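Local coordinates for protein ketosynthase (Streptomyces sp. MSC090213JE08, PDB 6KXD) that forms part of the ishigamide ketosynthase/chain length factor, a component of a highly reducing type II polyketide synthase that probably carries out 3-oxoacyl-[acyl-carrier-protein] synthesis, at residues F38-T48 / R318-G326. Residues are numbered along the deposited sequence; the frame is centred on the assembly and turned at random.
Sequences FAAGVRAGAKT and RVPSMELLG. With ACT (acetate ion), chain E.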
loop_
_atom_site.group_PDB
_atom_site.type_symbol
_atom_site.label_atom_id
_atom_site.label_comp_id
_atom_site.label_asym_id
_atom_site.label_seq_id
_atom_site.Cartn_x
_atom_site.Cartn_y
_atom_site.Cartn_z
ATOM N N PHE B 38 -25.475 5.688 8.169
ATOM C CA PHE B 38 -25.177 4.519 7.320
ATOM C C PHE B 38 -26.150 3.386 7.677
ATOM O O PHE B 38 -26.782 2.722 6.808
ATOM C CB PHE B 38 -23.739 4.060 7.539
ATOM C CG PHE B 38 -23.326 2.969 6.599
ATOM C CD1 PHE B 38 -22.907 3.271 5.309
ATOM C CD2 PHE B 38 -23.416 1.635 6.975
ATOM C CE1 PHE B 38 -22.565 2.248 4.428
ATOM C CE2 PHE B 38 -23.064 0.621 6.102
ATOM C CZ PHE B 38 -22.646 0.928 4.833
ATOM N N ALA B 39 -26.260 3.155 8.983
ATOM C CA ALA B 39 -27.099 2.085 9.525
ATOM C C ALA B 39 -28.562 2.328 9.111
ATOM O O ALA B 39 -29.265 1.426 8.613
ATOM C CB ALA B 39 -26.929 2.032 11.031
ATOM N N ALA B 40 -29.015 3.566 9.270
ATOM C CA ALA B 40 -30.365 3.950 8.840
ATOM C C ALA B 40 -30.554 3.647 7.350
ATOM O O ALA B 40 -31.550 3.025 6.952
ATOM C CB ALA B 40 -30.630 5.393 9.173
ATOM N N GLY B 41 -29.578 4.023 6.522
ATOM C CA GLY B 41 -29.695 3.872 5.061
ATOM C C GLY B 41 -29.717 2.409 4.641
ATOM O O GLY B 41 -30.468 2.000 3.730
ATOM N N VAL B 42 -28.871 1.613 5.303
ATOM C CA VAL B 42 -28.745 0.212 4.980
ATOM C C VAL B 42 -30.036 -0.525 5.362
ATOM O O VAL B 42 -30.541 -1.394 4.631
ATOM C CB VAL B 42 -27.526 -0.422 5.671
ATOM C CG1 VAL B 42 -27.654 -1.940 5.716
ATOM C CG2 VAL B 42 -26.245 0.005 4.969
ATOM N N ARG B 43 -30.545 -0.218 6.544
ATOM C CA ARG B 43 -31.696 -0.928 7.059
ATOM C C ARG B 43 -32.912 -0.551 6.227
ATOM O O ARG B 43 -33.790 -1.369 6.033
ATOM C CB ARG B 43 -31.884 -0.566 8.524
ATOM C CG ARG B 43 -30.980 -1.356 9.459
ATOM C CD ARG B 43 -30.911 -0.560 10.727
ATOM N NE ARG B 43 -29.945 -1.098 11.645
ATOM C CZ ARG B 43 -29.541 -0.453 12.701
ATOM N NH1 ARG B 43 -30.226 0.604 13.108
ATOM N NH2 ARG B 43 -28.460 -0.876 13.335
ATOM N N ALA B 44 -32.937 0.700 5.762
ATOM C CA ALA B 44 -34.051 1.212 4.974
ATOM C C ALA B 44 -33.946 0.765 3.516
ATOM O O ALA B 44 -34.917 0.965 2.769
ATOM C CB ALA B 44 -34.074 2.715 5.058
ATOM N N GLY B 45 -32.771 0.259 3.102
ATOM C CA GLY B 45 -32.423 0.071 1.709
ATOM C C GLY B 45 -32.681 1.334 0.925
ATOM O O GLY B 45 -33.276 1.295 -0.165
ATOM N N ALA B 46 -32.238 2.469 1.475
ATOM C CA ALA B 46 -32.503 3.770 0.899
ATOM C C ALA B 46 -31.630 3.982 -0.341
ATOM O O ALA B 46 -30.530 3.441 -0.430
ATOM C CB ALA B 46 -32.267 4.850 1.928
ATOM N N LYS B 47 -32.123 4.805 -1.283
ATOM C CA LYS B 47 -31.373 5.252 -2.455
ATOM C C LYS B 47 -30.534 6.469 -2.056
ATOM O O LYS B 47 -30.855 7.104 -1.090
ATOM C CB LYS B 47 -32.311 5.629 -3.605
ATOM C CG LYS B 47 -33.257 4.513 -4.008
ATOM C CD LYS B 47 -33.653 4.542 -5.467
ATOM C CE LYS B 47 -34.932 3.775 -5.736
ATOM N NZ LYS B 47 -34.706 2.679 -6.703
ATOM N N THR B 48 -29.475 6.769 -2.818
ATOM C CA THR B 48 -28.513 7.817 -2.448
ATOM C C THR B 48 -28.115 8.691 -3.641
ATOM O O THR B 48 -27.496 9.737 -3.457
ATOM C CB THR B 48 -27.279 7.210 -1.762
ATOM O OG1 THR B 48 -26.495 6.477 -2.704
ATOM C CG2 THR B 48 -27.657 6.311 -0.611
ATOM N N ARG B 318 -30.982 -10.570 2.908
ATOM C CA ARG B 318 -30.887 -10.134 4.271
ATOM C C ARG B 318 -30.414 -8.675 4.334
ATOM O O ARG B 318 -30.769 -7.952 5.224
ATOM C CB ARG B 318 -29.914 -11.047 5.021
ATOM C CG ARG B 318 -30.103 -11.012 6.527
ATOM C CD ARG B 318 -31.211 -11.944 6.952
ATOM N NE ARG B 318 -30.763 -13.304 6.783
ATOM C CZ ARG B 318 -31.551 -14.367 6.807
ATOM N NH1 ARG B 318 -32.818 -14.247 7.167
ATOM N NH2 ARG B 318 -31.061 -15.549 6.474
ATOM N N VAL B 319 -29.572 -8.271 3.391
ATOM C CA VAL B 319 -28.988 -6.956 3.388
ATOM C C VAL B 319 -29.312 -6.352 2.039
ATOM O O VAL B 319 -29.114 -7.027 1.042
ATOM C CB VAL B 319 -27.463 -7.037 3.574
ATOM C CG1 VAL B 319 -26.798 -5.672 3.517
ATOM C CG2 VAL B 319 -27.112 -7.765 4.851
ATOM N N PRO B 320 -29.734 -5.072 1.951
ATOM C CA PRO B 320 -29.949 -4.439 0.645
ATOM C C PRO B 320 -28.702 -4.412 -0.243
ATOM O O PRO B 320 -27.575 -4.429 0.264
ATOM C CB PRO B 320 -30.417 -3.033 1.035
ATOM C CG PRO B 320 -31.049 -3.229 2.404
ATOM C CD PRO B 320 -30.122 -4.216 3.085
ATOM N N SER B 321 -28.913 -4.378 -1.558
ATOM C CA SER B 321 -27.820 -4.357 -2.533
ATOM C C SER B 321 -26.918 -3.162 -2.220
ATOM O O SER B 321 -27.413 -2.117 -1.891
ATOM C CB SER B 321 -28.269 -4.276 -3.959
ATOM O OG SER B 321 -27.124 -4.272 -4.815
ATOM N N MET B 322 -25.610 -3.376 -2.337
ATOM C CA MET B 322 -24.604 -2.312 -2.292
ATOM C C MET B 322 -24.772 -1.380 -3.492
ATOM O O MET B 322 -24.311 -0.260 -3.435
ATOM C CB MET B 322 -23.181 -2.873 -2.315
ATOM C CG MET B 322 -22.807 -3.600 -1.051
ATOM S SD MET B 322 -22.874 -2.502 0.387
ATOM C CE MET B 322 -24.421 -2.989 1.138
ATOM N N GLU B 323 -25.474 -1.814 -4.549
ATOM C CA GLU B 323 -25.795 -0.927 -5.711
ATOM C C GLU B 323 -26.477 0.376 -5.281
ATOM O O GLU B 323 -26.355 1.348 -5.945
ATOM C CB GLU B 323 -26.735 -1.614 -6.706
ATOM C CG GLU B 323 -26.008 -2.422 -7.746
ATOM C CD GLU B 323 -26.926 -3.296 -8.581
ATOM O OE1 GLU B 323 -26.395 -4.106 -9.368
ATOM O OE2 GLU B 323 -28.164 -3.174 -8.425
ATOM N N LEU B 324 -27.162 0.405 -4.141
ATOM C CA LEU B 324 -27.853 1.600 -3.709
ATOM C C LEU B 324 -26.863 2.748 -3.421
ATOM O O LEU B 324 -27.274 3.901 -3.396
ATOM C CB LEU B 324 -28.643 1.260 -2.445
ATOM C CG LEU B 324 -29.832 0.316 -2.641
ATOM C CD1 LEU B 324 -30.271 -0.277 -1.306
ATOM C CD2 LEU B 324 -30.998 1.048 -3.291
ATOM N N LEU B 325 -25.592 2.411 -3.166
ATOM C CA LEU B 325 -24.512 3.404 -2.873
ATOM C C LEU B 325 -23.698 3.789 -4.109
ATOM O O LEU B 325 -22.750 4.593 -4.002
ATOM C CB LEU B 325 -23.568 2.815 -1.835
ATOM C CG LEU B 325 -24.192 2.466 -0.492
ATOM C CD1 LEU B 325 -23.105 1.984 0.462
ATOM C CD2 LEU B 325 -24.946 3.646 0.075
ATOM N N GLY B 326 -24.023 3.246 -5.274
ATOM C CA GLY B 326 -23.153 3.324 -6.391
ATOM C C GLY B 326 -21.936 2.449 -6.191
ATOM O O GLY B 326 -21.830 1.706 -5.198
HETATM C C ACT E . -34.220 -17.841 7.728
HETATM O O ACT E . -35.418 -18.018 7.432
HETATM O OXT ACT E . -33.396 -17.623 6.817
HETATM C CH3 ACT E . -33.751 -17.948 9.146
HETATM O O HOH W 1 -28.855 5.139 -5.206
#
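Gly45 faces Pro320 across a CA-CA gap of 5.3 Å, and Lys47 and Thr48 follow alongside Leu324 and Leu325, where helix 35-44 of the thiolase-type fold ends in a Schellman motif against the loop that leads to helix 332-344. At a positive phi of 50°, Gly45 turns the chain out of the helix; a CB on it would press on Pro320, whose CG lies 3.6 Å from Gly45 CA. The same CG rests close against the carbonyl oxygen of Val42, which also accepts the bond from Gly45 N. Val42 CG1 lies at van der Waals range from both Pro320 CD and Val319 CG1.

Leu324 packs against the chain leaving the helix: its CB meets Ala46 O, while CD1 reaches Gly45 O at 3.6 Å. Ala46 O is also in a hydrogen bond with the Tyr31 hydroxyl; the Leu324 contact is packing alone. In Leu325, chi1 (-61°) sets CG anti to the carbonyl carbon, and from CG the branches diverge, CD2 to Thr48 CG2 and CD1 to Phe38 CE1 at 4.0 Å. Phe335 of helix 332-344 touches both Phe38 and Leu325.

The polar link is Thr48 OG1, held between its own N and carbonyl carbon (chi1 70°), which donates to a lone pair of Leu324 O in the carbonyl plane, 2.8 Å away. A valine in place of Thr48 would probably leave Leu324 O without this direct tie, with only the water-mediated link between the two backbones. That water accepts from Thr48 N at 3.0 Å and donates to Leu324 O at 2.7 Å, so this one carbonyl oxygen receives both hydroxyl and water.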